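Local coordinates for protein alanine racemase 1 (Caldanaerobacter subterraneus subsp. tengcongensis MB4, PDB 4Y2W) that belongs to the alanine racemase family, pairing an N-terminal TIM-barrel domain with a C-terminal domain rich in beta strands, and is found as a two-chain assembly, at residues Val13-Ile18 and Ala52-Lys57; Gln93-Val98 and Leu120-Arg125; Leu102-Thr105 and Lys110-Lys113. The protein carries 1 engineered substitution. One frame throughout, in Å; residues are numbered along the deposited sequence.

Interaction 1 (Val13-Ile18 and Ala52-Lys57)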
ATOM      1  N   VAL A  13     -14.955   6.994   3.966  1.00 39.47           N
ATOM      2  CA  VAL A  13     -14.740   8.235   3.217  1.00 39.60           C
ATOM      3  C   VAL A  13     -15.982   9.122   3.273  1.00 40.55           C
ATOM      4  O   VAL A  13     -17.074   8.701   2.883  1.00 40.67           O
ATOM      5  CB  VAL A  13     -14.383   7.945   1.745  1.00 38.95           C
ATOM      6  CG1 VAL A  13     -14.358   9.224   0.919  1.00 38.55           C
ATOM      7  CG2 VAL A  13     -13.045   7.231   1.673  1.00 39.17           C
ATOM      8  N   TYR A  14     -15.803  10.350   3.751  1.00 41.96           N
ATOM      9  CA  TYR A  14     -16.901  11.307   3.885  1.00 42.49           C
ATOM     10  C   TYR A  14     -16.881  12.286   2.722  1.00 42.25           C
ATOM     11  O   TYR A  14     -16.180  13.295   2.751  1.00 42.19           O
ATOM     12  CB  TYR A  14     -16.821  12.019   5.237  1.00 43.46           C
ATOM     13  CG  TYR A  14     -17.081  11.061   6.371  1.00 44.05           C
ATOM     14  CD1 TYR A  14     -16.079  10.208   6.823  1.00 44.99           C
ATOM     15  CD2 TYR A  14     -18.339  10.959   6.947  1.00 44.84           C
ATOM     16  CE1 TYR A  14     -16.315   9.300   7.840  1.00 45.49           C
ATOM     17  CE2 TYR A  14     -18.586  10.054   7.967  1.00 45.83           C
ATOM     18  CZ  TYR A  14     -17.567   9.227   8.409  1.00 45.79           C
ATOM     19  OH  TYR A  14     -17.800   8.327   9.420  1.00 46.82           O
ATOM     20  N   LEU A  15     -17.667  11.965   1.700  1.00 42.84           N
ATOM     21  CA  LEU A  15     -17.687  12.720   0.449  1.00 42.90           C
ATOM     22  C   LEU A  15     -18.151  14.161   0.630  1.00 42.47           C
ATOM     23  O   LEU A  15     -17.617  15.063  -0.012  1.00 41.14           O
ATOM     24  CB  LEU A  15     -18.575  12.014  -0.579  1.00 42.54           C
ATOM     25  CG  LEU A  15     -18.056  10.650  -1.039  1.00 42.58           C
ATOM     26  CD1 LEU A  15     -19.177   9.847  -1.677  1.00 42.59           C
ATOM     27  CD2 LEU A  15     -16.875  10.802  -1.992  1.00 42.79           C
ATOM     28  N   ASP A  16     -19.139  14.372   1.497  1.00 43.78           N
ATOM     29  CA  ASP A  16     -19.639  15.725   1.788  1.00 44.84           C
ATOM     30  C   ASP A  16     -18.598  16.614   2.493  1.00 44.58           C
ATOM     31  O   ASP A  16     -18.691  17.840   2.442  1.00 44.84           O
ATOM     32  CB  ASP A  16     -20.948  15.676   2.593  1.00 45.39           C
ATOM     33  CG  ASP A  16     -20.813  14.912   3.898  1.00 46.17           C
ATOM     34  OD1 ASP A  16     -20.796  13.662   3.866  1.00 46.51           O
ATOM     35  OD2 ASP A  16     -20.748  15.562   4.960  1.00 47.46           O
ATOM     36  N   ALA A  17     -17.617  15.995   3.148  1.00 44.76           N
ATOM     37  CA  ALA A  17     -16.501  16.719   3.753  1.00 45.73           C
ATOM     38  C   ALA A  17     -15.454  17.127   2.715  1.00 46.73           C
ATOM     39  O   ALA A  17     -14.802  18.162   2.856  1.00 47.14           O
ATOM     40  CB  ALA A  17     -15.859  15.878   4.847  1.00 45.61           C
ATOM     41  N   ILE A  18     -15.284  16.305   1.685  1.00 48.04           N
ATOM     42  CA  ILE A  18     -14.366  16.616   0.586  1.00 48.57           C
ATOM     43  C   ILE A  18     -14.929  17.759  -0.266  1.00 48.56           C
ATOM     44  O   ILE A  18     -14.203  18.682  -0.632  1.00 47.33           O
ATOM     45  CB  ILE A  18     -14.101  15.376  -0.297  1.00 48.56           C
ATOM     46  CG1 ILE A  18     -13.392  14.288   0.515  1.00 48.89           C
ATOM     47  CG2 ILE A  18     -13.261  15.743  -1.516  1.00 48.83           C
ATOM     48  CD1 ILE A  18     -13.467  12.909  -0.111  1.00 49.14           C
ATOM     49  N   ALA A  52     -13.852  11.529  -7.594  1.00 44.60           N
ATOM     50  CA  ALA A  52     -13.977  12.228  -8.870  1.00 45.55           C
ATOM     51  C   ALA A  52     -15.443  12.432  -9.234  1.00 46.87           C
ATOM     52  O   ALA A  52     -15.832  13.507  -9.684  1.00 46.11           O
ATOM     53  CB  ALA A  52     -13.262  11.461  -9.972  1.00 45.12           C
ATOM     54  N   LYS A  53     -16.247  11.392  -9.034  1.00 50.17           N
ATOM     55  CA  LYS A  53     -17.681  11.453  -9.308  1.00 52.34           C
ATOM     56  C   LYS A  53     -18.315  12.626  -8.563  1.00 51.49           C
ATOM     57  O   LYS A  53     -19.038  13.422  -9.160  1.00 52.71           O
ATOM     58  CB  LYS A  53     -18.370  10.138  -8.906  1.00 54.18           C
ATOM     59  CG  LYS A  53     -19.835  10.021  -9.327  1.00 56.83           C
ATOM     60  CD  LYS A  53     -20.657   9.218  -8.319  1.00 58.77           C
ATOM     61  CE  LYS A  53     -22.147   9.200  -8.649  1.00 59.13           C
ATOM     62  NZ  LYS A  53     -22.538   8.024  -9.478  1.00 59.34           N
ATOM     63  N   PHE A  54     -18.021  12.739  -7.272  1.00 50.24           N
ATOM     64  CA  PHE A  54     -18.660  13.751  -6.429  1.00 50.01           C
ATOM     65  C   PHE A  54     -18.079  15.160  -6.588  1.00 50.87           C
ATOM     66  O   PHE A  54     -18.792  16.146  -6.381  1.00 51.62           O
ATOM     67  CB  PHE A  54     -18.674  13.307  -4.961  1.00 49.43           C
ATOM     68  CG  PHE A  54     -19.879  12.485  -4.605  1.00 49.06           C
ATOM     69  CD1 PHE A  54     -20.003  11.179  -5.061  1.00 48.93           C
ATOM     70  CD2 PHE A  54     -20.913  13.030  -3.856  1.00 49.34           C
ATOM     71  CE1 PHE A  54     -21.127  10.427  -4.755  1.00 49.48           C
ATOM     72  CE2 PHE A  54     -22.039  12.283  -3.547  1.00 48.84           C
ATOM     73  CZ  PHE A  54     -22.148  10.981  -3.998  1.00 48.62           C
ATOM     74  N   LEU A  55     -16.804  15.264  -6.957  1.00 50.77           N
ATOM     75  CA  LEU A  55     -16.213  16.566  -7.282  1.00 50.66           C
ATOM     76  C   LEU A  55     -16.683  17.061  -8.658  1.00 52.55           C
ATOM     77  O   LEU A  55     -16.799  18.271  -8.881  1.00 53.12           O
ATOM     78  CB  LEU A  55     -14.684  16.509  -7.218  1.00 49.88           C
ATOM     79  CG  LEU A  55     -14.075  16.357  -5.820  1.00 49.30           C
ATOM     80  CD1 LEU A  55     -12.569  16.165  -5.918  1.00 49.04           C
ATOM     81  CD2 LEU A  55     -14.400  17.548  -4.931  1.00 49.14           C
ATOM     82  N   GLU A  56     -16.961  16.130  -9.570  1.00 53.29           N
ATOM     83  CA  GLU A  56     -17.549  16.471 -10.867  1.00 54.29           C
ATOM     84  C   GLU A  56     -18.957  17.059 -10.709  1.00 55.04           C
ATOM     85  O   GLU A  56     -19.312  17.999 -11.421  1.00 55.10           O
ATOM     86  CB  GLU A  56     -17.583  15.249 -11.789  1.00 54.65           C
ATOM     87  CG  GLU A  56     -18.114  15.535 -13.186  1.00 55.62           C
ATOM     88  CD  GLU A  56     -18.026  14.331 -14.108  1.00 56.75           C
ATOM     89  OE1 GLU A  56     -18.439  13.229 -13.690  1.00 57.63           O
ATOM     90  OE2 GLU A  56     -17.555  14.487 -15.254  1.00 56.84           O
ATOM     91  N   LYS A  57     -19.753  16.508  -9.789  1.00 55.95           N
ATOM     92  CA  LYS A  57     -21.068  17.075  -9.460  1.00 57.33           C
ATOM     93  C   LYS A  57     -20.917  18.488  -8.895  1.00 56.97           C
ATOM     94  O   LYS A  57     -21.725  19.374  -9.184  1.00 56.51           O
ATOM     95  CB  LYS A  57     -21.812  16.216  -8.427  1.00 59.06           C
ATOM     96  CG  LYS A  57     -22.251  14.830  -8.889  1.00 60.44           C
ATOM     97  CD  LYS A  57     -22.864  14.058  -7.721  1.00 61.73           C
ATOM     98  CE  LYS A  57     -22.998  12.563  -7.986  1.00 62.98           C
ATOM     99  NZ  LYS A  57     -24.272  12.187  -8.662  1.00 63.45           N
TER
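Leu15 and Phe54 join two helices of the TIM-barrel domain: helix 15-28, which leads into the first barrel strand, and helix 48-58, which connects the first strand to the second. The backbones come nearest where CA of Leu15 and CA of Phe54 lie 7.0 Å apart.

The clearest interaction is a CH-pi contact. Leu15 sends CD1 over one face of the Phe54 ring, 3.7 Å from the ring centroid and only 13° off the ring normal, so the methyl sits above the middle of the ring. The leucine reaches there with CG anti to its own carbonyl carbon (chi1 -66°). A branched leucine suits this place because one methyl can cover the aromatic face, and a flat phenyl offers it a broad apolar surface. On the opposite face the aliphatic CE of Lys57, from the next turn of the same helix, lies 4.2 Å above the ring plane, so the phenyl is sandwiched between two alkyl groups.

The other interaction is purely aliphatic. One turn further along helix 15-28, Ile18 meets Leu55, and both side chains are buried; they cross at about a right angle.

No hydrogen bond links the two segments, and polar ties run elsewhere: Asp16 forms a salt bridge with Arg245. Tyr14, at the N-cap position, ends the strand that pairs with strands 248-260 and 372-376, while Tyr376 and Ile381 also pack on Phe54. In the Ile18-Leu55 pair the touching atoms are two methyls, Ile18 CG2 and Leu55 CD2, 4.0 Å apart.

Interaction 2 (Gln93-Val98 and Leu120-Arg125)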
ATOM      1  N   GLN A  93       1.881   3.849 -25.296  1.00 51.96           N
ATOM      2  CA  GLN A  93       0.532   4.036 -24.751  1.00 52.98           C
ATOM      3  C   GLN A  93      -0.144   5.327 -25.225  1.00 53.15           C
ATOM      4  O   GLN A  93      -1.122   5.774 -24.618  1.00 51.30           O
ATOM      5  CB  GLN A  93       0.588   4.034 -23.220  1.00 53.92           C
ATOM      6  CG  GLN A  93       1.220   2.791 -22.615  1.00 55.24           C
ATOM      7  CD  GLN A  93       1.407   2.901 -21.113  1.00 56.25           C
ATOM      8  OE1 GLN A  93       0.567   3.468 -20.406  1.00 56.86           O
ATOM      9  NE2 GLN A  93       2.512   2.353 -20.613  1.00 56.33           N
ATOM     10  N   LEU A  94       0.359   5.919 -26.307  1.00 53.96           N
ATOM     11  CA  LEU A  94      -0.133   7.221 -26.756  1.00 54.59           C
ATOM     12  C   LEU A  94      -1.517   7.153 -27.383  1.00 55.13           C
ATOM     13  O   LEU A  94      -2.243   8.145 -27.381  1.00 54.72           O
ATOM     14  CB  LEU A  94       0.843   7.862 -27.747  1.00 55.73           C
ATOM     15  CG  LEU A  94       2.122   8.453 -27.151  1.00 56.16           C
ATOM     16  CD1 LEU A  94       3.041   8.942 -28.264  1.00 56.36           C
ATOM     17  CD2 LEU A  94       1.810   9.584 -26.181  1.00 56.13           C
ATOM     18  N   ARG A  95      -1.882   5.992 -27.921  1.00 56.11           N
ATOM     19  CA  ARG A  95      -3.185   5.828 -28.561  1.00 58.17           C
ATOM     20  C   ARG A  95      -4.326   6.117 -27.586  1.00 56.59           C
ATOM     21  O   ARG A  95      -5.330   6.724 -27.954  1.00 53.87           O
ATOM     22  CB  ARG A  95      -3.328   4.413 -29.138  1.00 61.26           C
ATOM     23  CG  ARG A  95      -4.512   4.246 -30.083  1.00 64.52           C
ATOM     24  CD  ARG A  95      -4.490   2.902 -30.799  1.00 67.62           C
ATOM     25  NE  ARG A  95      -4.892   1.797 -29.926  1.00 71.01           N
ATOM     26  CZ  ARG A  95      -6.152   1.500 -29.596  1.00 73.06           C
ATOM     27  NH1 ARG A  95      -7.171   2.223 -30.056  1.00 72.93           N
ATOM     28  NH2 ARG A  95      -6.395   0.468 -28.791  1.00 73.40           N
ATOM     29  N   GLN A  96      -4.142   5.705 -26.337  1.00 57.67           N
ATOM     30  CA  GLN A  96      -5.198   5.759 -25.331  1.00 58.00           C
ATOM     31  C   GLN A  96      -5.510   7.185 -24.876  1.00 55.77           C
ATOM     32  O   GLN A  96      -6.680   7.560 -24.761  1.00 54.44           O
ATOM     33  CB  GLN A  96      -4.813   4.895 -24.122  1.00 60.67           C
ATOM     34  CG  GLN A  96      -4.571   3.423 -24.443  1.00 62.14           C
ATOM     35  CD  GLN A  96      -5.807   2.732 -24.993  1.00 64.46           C
ATOM     36  OE1 GLN A  96      -6.644   2.236 -24.236  1.00 65.31           O
ATOM     37  NE2 GLN A  96      -5.927   2.695 -26.317  1.00 65.52           N
ATOM     38  N   ILE A  97      -4.469   7.969 -24.615  1.00 54.39           N
ATOM     39  CA  ILE A  97      -4.643   9.360 -24.167  1.00 54.17           C
ATOM     40  C   ILE A  97      -5.299  10.249 -25.227  1.00 54.14           C
ATOM     41  O   ILE A  97      -6.039  11.181 -24.894  1.00 52.96           O
ATOM     42  CB  ILE A  97      -3.317  10.002 -23.692  1.00 53.66           C
ATOM     43  CG1 ILE A  97      -2.247   9.968 -24.792  1.00 53.68           C
ATOM     44  CG2 ILE A  97      -2.816   9.303 -22.436  1.00 53.26           C
ATOM     45  CD1 ILE A  97      -1.015  10.779 -24.464  1.00 54.25           C
ATOM     46  N   VAL A  98      -5.028   9.959 -26.496  1.00 54.45           N
ATOM     47  CA  VAL A  98      -5.663  10.667 -27.604  1.00 55.17           C
ATOM     48  C   VAL A  98      -7.119  10.221 -27.752  1.00 55.26           C
ATOM     49  O   VAL A  98      -8.006  11.045 -27.988  1.00 54.99           O
ATOM     50  CB  VAL A  98      -4.911  10.430 -28.931  1.00 55.67           C
ATOM     51  CG1 VAL A  98      -5.663  11.050 -30.102  1.00 56.28           C
ATOM     52  CG2 VAL A  98      -3.500  10.996 -28.850  1.00 56.33           C
ATOM     53  N   LEU A 120      -3.089  13.211 -35.202  1.00 56.82           N
ATOM     54  CA  LEU A 120      -3.467  13.306 -36.609  1.00 57.10           C
ATOM     55  C   LEU A 120      -3.921  11.955 -37.158  1.00 57.07           C
ATOM     56  O   LEU A 120      -4.776  11.895 -38.042  1.00 57.36           O
ATOM     57  CB  LEU A 120      -2.298  13.854 -37.437  1.00 57.00           C
ATOM     58  CG  LEU A 120      -1.858  15.280 -37.072  1.00 57.83           C
ATOM     59  CD1 LEU A 120      -0.561  15.653 -37.780  1.00 57.78           C
ATOM     60  CD2 LEU A 120      -2.957  16.289 -37.380  1.00 57.70           C
ATOM     61  N   LYS A 121      -3.352  10.878 -36.623  1.00 56.86           N
ATOM     62  CA  LYS A 121      -3.731   9.522 -37.007  1.00 57.12           C
ATOM     63  C   LYS A 121      -5.171   9.178 -36.604  1.00 57.60           C
ATOM     64  O   LYS A 121      -5.818   8.363 -37.260  1.00 58.36           O
ATOM     65  CB  LYS A 121      -2.753   8.523 -36.385  1.00 58.32           C
ATOM     66  CG  LYS A 121      -2.925   7.086 -36.840  1.00 59.28           C
ATOM     67  CD  LYS A 121      -1.764   6.235 -36.353  1.00 60.56           C
ATOM     68  CE  LYS A 121      -2.049   4.750 -36.511  1.00 61.45           C
ATOM     69  NZ  LYS A 121      -0.968   3.921 -35.911  1.00 61.65           N
ATOM     70  N   GLN A 122      -5.667   9.796 -35.532  1.00 57.92           N
ATOM     71  CA  GLN A 122      -7.046   9.589 -35.082  1.00 57.70           C
ATOM     72  C   GLN A 122      -7.965  10.772 -35.395  1.00 58.12           C
ATOM     73  O   GLN A 122      -9.148  10.749 -35.041  1.00 58.98           O
ATOM     74  CB  GLN A 122      -7.067   9.313 -33.581  1.00 57.40           C
ATOM     75  CG  GLN A 122      -6.353   8.034 -33.181  1.00 56.63           C
ATOM     76  CD  GLN A 122      -6.392   7.790 -31.684  1.00 56.52           C
ATOM     77  OE1 GLN A 122      -5.407   7.344 -31.093  1.00 56.20           O
ATOM     78  NE2 GLN A 122      -7.529   8.085 -31.061  1.00 54.77           N
ATOM     79  N   ASN A 123      -7.419  11.797 -36.051  1.00 58.47           N
ATOM     80  CA  ASN A 123      -8.175  12.989 -36.461  1.00 58.83           C
ATOM     81  C   ASN A 123      -8.782  13.764 -35.283  1.00 59.65           C
ATOM     82  O   ASN A 123      -9.846  14.373 -35.409  1.00 59.27           O
ATOM     83  CB  ASN A 123      -9.262  12.618 -37.481  1.00 58.60           C
ATOM     84  CG  ASN A 123      -8.730  11.752 -38.612  1.00 58.59           C
ATOM     85  OD1 ASN A 123      -9.224  10.649 -38.847  1.00 59.31           O
ATOM     86  ND2 ASN A 123      -7.714  12.245 -39.312  1.00 57.87           N
ATOM     87  N   LYS A 124      -8.089  13.729 -34.144  1.00 60.58           N
ATOM     88  CA  LYS A 124      -8.460  14.498 -32.957  1.00 59.79           C
ATOM     89  C   LYS A 124      -7.291  15.412 -32.604  1.00 58.67           C
ATOM     90  O   LYS A 124      -6.221  15.320 -33.210  1.00 56.68           O
ATOM     91  CB  LYS A 124      -8.784  13.570 -31.778  1.00 60.61           C
ATOM     92  CG  LYS A 124      -9.980  12.651 -32.008  1.00 61.84           C
ATOM     93  CD  LYS A 124     -10.223  11.695 -30.843  1.00 62.24           C
ATOM     94  CE  LYS A 124     -11.227  12.235 -29.830  1.00 62.93           C
ATOM     95  NZ  LYS A 124     -10.723  13.397 -29.046  1.00 62.76           N
ATOM     96  N   ARG A 125      -7.500  16.292 -31.630  1.00 58.48           N
ATOM     97  CA  ARG A 125      -6.464  17.226 -31.202  1.00 59.45           C
ATOM     98  C   ARG A 125      -6.083  16.967 -29.740  1.00 58.03           C
ATOM     99  O   ARG A 125      -6.938  17.003 -28.856  1.00 57.82           O
ATOM    100  CB  ARG A 125      -6.935  18.670 -31.393  1.00 61.33           C
ATOM    101  CG  ARG A 125      -7.617  18.934 -32.734  1.00 63.31           C
ATOM    102  CD  ARG A 125      -7.184  20.254 -33.357  1.00 64.81           C
ATOM    103  NE  ARG A 125      -7.537  21.419 -32.548  1.00 66.16           N
ATOM    104  CZ  ARG A 125      -7.089  22.656 -32.767  1.00 68.31           C
ATOM    105  NH1 ARG A 125      -6.262  22.912 -33.778  1.00 68.59           N
ATOM    106  NH2 ARG A 125      -7.471  23.650 -31.970  1.00 68.57           N
TER
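Val98 and Lys124 bring the two backbones together, their CA atoms 7.2 Å apart, where helix 94-99 runs beside the C-terminal end of helix 109-121. That end is a Schellman motif: Asn123, at the C-prime position, takes a positive phi of 61°, a conformation asparagine accepts more readily than most residues, and the chain turns toward barrel strand 126-131.

Val98 and Gln122 carry most of the contact. The glutamine chain is extended beyond CG and carries the amide across to helix 94-99, where Gln122 CD lies 3.7 Å from the CG1 methyl of Val98. The same methyl also approaches Gln122 CB, at 4.1 Å. Beside it, the backbone carbonyl and aliphatic CG of Arg95 border the amide group, the two side chains crossing at about a right angle. Lys124 folds back instead of stretching out: bent at chi3 (94°) and again at chi4, it lays CD 3.7 Å from Val98 O. Leu115 of helix 109-121 also packs on Val98 and extends the apolar surface.

A compact valine thus fills the buried part, while Arg95 and Lys124 bring methylenes of long chains to its border. The contact combines packing on Val98 with a glutamine amide set beside a backbone carbonyl, and the charged ends of Arg95 and Lys124 can probably stay near water.

Interaction 3 (Leu102-Thr105 and Lys110-Lys113)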
ATOM      1  N   LEU A 102      -7.305  12.981 -23.062  1.00 48.42           N
ATOM      2  CA  LEU A 102      -6.615  13.277 -21.813  1.00 47.19           C
ATOM      3  C   LEU A 102      -5.496  14.280 -22.058  1.00 46.36           C
ATOM      4  O   LEU A 102      -4.733  14.153 -23.016  1.00 46.47           O
ATOM      5  CB  LEU A 102      -6.047  11.992 -21.201  1.00 46.63           C
ATOM      6  CG  LEU A 102      -7.079  10.941 -20.777  1.00 45.68           C
ATOM      7  CD1 LEU A 102      -6.397   9.628 -20.437  1.00 45.56           C
ATOM      8  CD2 LEU A 102      -7.910  11.431 -19.602  1.00 45.31           C
ATOM      9  N   THR A 103      -5.407  15.279 -21.187  1.00 44.94           N
ATOM     10  CA  THR A 103      -4.367  16.289 -21.284  1.00 44.10           C
ATOM     11  C   THR A 103      -3.037  15.682 -20.832  1.00 44.42           C
ATOM     12  O   THR A 103      -2.979  14.983 -19.816  1.00 44.05           O
ATOM     13  CB  THR A 103      -4.708  17.523 -20.426  1.00 43.92           C
ATOM     14  OG1 THR A 103      -6.079  17.884 -20.631  1.00 43.27           O
ATOM     15  CG2 THR A 103      -3.816  18.700 -20.782  1.00 43.77           C
ATOM     16  N   GLN A 104      -1.981  15.952 -21.595  1.00 44.25           N
ATOM     17  CA  GLN A 104      -0.664  15.374 -21.352  1.00 45.50           C
ATOM     18  C   GLN A 104       0.385  16.447 -21.068  1.00 47.13           C
ATOM     19  O   GLN A 104       0.370  17.525 -21.660  1.00 48.08           O
ATOM     20  CB  GLN A 104      -0.225  14.542 -22.563  1.00 45.41           C
ATOM     21  CG  GLN A 104       1.127  13.846 -22.416  1.00 44.72           C
ATOM     22  CD  GLN A 104       1.155  12.845 -21.274  1.00 44.39           C
ATOM     23  OE1 GLN A 104       0.222  12.057 -21.101  1.00 43.82           O
ATOM     24  NE2 GLN A 104       2.228  12.870 -20.490  1.00 43.77           N
ATOM     25  N   THR A 105       1.303  16.128 -20.163  1.00 47.90           N
ATOM     26  CA  THR A 105       2.422  17.000 -19.850  1.00 47.91           C
ATOM     27  C   THR A 105       3.526  16.820 -20.888  1.00 48.22           C
ATOM     28  O   THR A 105       3.851  15.693 -21.267  1.00 48.43           O
ATOM     29  CB  THR A 105       2.966  16.697 -18.443  1.00 47.63           C
ATOM     30  OG1 THR A 105       1.949  16.987 -17.477  1.00 47.31           O
ATOM     31  CG2 THR A 105       4.196  17.535 -18.143  1.00 48.15           C
ATOM     32  N   LYS A 110      10.580  16.344 -29.282  1.00 55.20           N
ATOM     33  CA  LYS A 110      10.498  15.018 -29.885  1.00 55.97           C
ATOM     34  C   LYS A 110       9.239  14.294 -29.425  1.00 53.98           C
ATOM     35  O   LYS A 110       8.583  13.619 -30.216  1.00 54.35           O
ATOM     36  CB  LYS A 110      11.733  14.187 -29.539  1.00 58.33           C
ATOM     37  CG  LYS A 110      11.842  12.895 -30.332  1.00 61.12           C
ATOM     38  CD  LYS A 110      12.919  11.982 -29.770  1.00 63.36           C
ATOM     39  CE  LYS A 110      12.992  10.677 -30.548  1.00 64.68           C
ATOM     40  NZ  LYS A 110      13.795   9.649 -29.829  1.00 66.27           N
ATOM     41  N   TYR A 111       8.912  14.448 -28.144  1.00 52.46           N
ATOM     42  CA  TYR A 111       7.716  13.846 -27.558  1.00 51.71           C
ATOM     43  C   TYR A 111       6.444  14.493 -28.115  1.00 50.23           C
ATOM     44  O   TYR A 111       5.481  13.800 -28.439  1.00 50.17           O
ATOM     45  CB  TYR A 111       7.771  13.962 -26.028  1.00 51.75           C
ATOM     46  CG  TYR A 111       6.640  13.272 -25.285  1.00 51.02           C
ATOM     47  CD1 TYR A 111       6.414  11.904 -25.426  1.00 50.85           C
ATOM     48  CD2 TYR A 111       5.801  13.988 -24.434  1.00 50.22           C
ATOM     49  CE1 TYR A 111       5.383  11.274 -24.747  1.00 50.21           C
ATOM     50  CE2 TYR A 111       4.771  13.366 -23.751  1.00 49.90           C
ATOM     51  CZ  TYR A 111       4.566  12.010 -23.910  1.00 49.97           C
ATOM     52  OH  TYR A 111       3.539  11.396 -23.230  1.00 48.40           O
ATOM     53  N   ALA A 112       6.455  15.817 -28.235  1.00 50.21           N
ATOM     54  CA  ALA A 112       5.330  16.557 -28.810  1.00 50.47           C
ATOM     55  C   ALA A 112       5.010  16.099 -30.232  1.00 51.04           C
ATOM     56  O   ALA A 112       3.843  15.961 -30.589  1.00 50.03           O
ATOM     57  CB  ALA A 112       5.620  18.049 -28.797  1.00 50.67           C
ATOM     58  N   LYS A 113       6.049  15.871 -31.033  1.00 54.01           N
ATOM     59  CA  LYS A 113       5.894  15.359 -32.400  1.00 56.76           C
ATOM     60  C   LYS A 113       5.238  13.983 -32.414  1.00 56.34           C
ATOM     61  O   LYS A 113       4.307  13.743 -33.184  1.00 55.74           O
ATOM     62  CB  LYS A 113       7.251  15.272 -33.110  1.00 59.52           C
ATOM     63  CG  LYS A 113       7.863  16.609 -33.504  1.00 62.03           C
ATOM     64  CD  LYS A 113       9.184  16.404 -34.234  1.00 64.92           C
ATOM     65  CE  LYS A 113       9.924  17.715 -34.471  1.00 66.84           C
ATOM     66  NZ  LYS A 113       9.136  18.680 -35.289  1.00 67.66           N
TER
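Gln104 and Tyr111 meet within a beta-alpha-beta unit of the TIM barrel, between strand 103-106 and the helix 109-121 that follows it. From CB, which points toward the helix, the Gln104 chain keeps CG anti to the backbone N (chi1 -178°) and then bends at chi2. CG comes to the edge of the tyrosine ring, near its plane, 3.9 Å from Tyr111 CE2. CD lies 3.4 Å from Tyr111 OH, the amide plane standing nearly perpendicular to the ring, at 87°. At the tip, OE1 turns to the hydroxyl of Thr89, with which it is hydrogen-bonded. NE2 donates to Gly87 O and, weakly, to Thr105 O at 3.3 Å, closing a link back to its own strand. Although NE2 also stands near Tyr111 OH, the angle is too poor for a bond.

The ring edge has a second neighbour: Thr105 O lies near the ring plane, 3.5 Å from Tyr111 CE2. The phenol itself is hydrogen-bonded to Thr89 O.

Glutamine suits this buried place because its amide both donates and accepts, and tyrosine because it couples an apolar ring to a polar tip. Strand and helix are thus joined by packing, while their buried polar ends are satisfied by the loop after strand 83-85.

All three contacts belong to the N-terminal TIM-barrel domain. Interaction 1 comes first along the chain and is complete before the others begin; its centre is about 30 Å from each of theirs, and it sits where the barrel meets the strands of the other domain. Interactions 2 and 3 are neighbours, with centres about 10 Å apart. Both use helix 109-121, interaction 3 near its start and interaction 2 at its end, and residues 102-113 fall between the two segments of interaction 2. They also touch: Leu94 packs on Tyr111, and Ile97 on Gln104. Together they fasten helices 94-99 and 109-121 to each other and to strand 103-106, consecutive elements of the barrel: two outer helices and the strand between them in sequence.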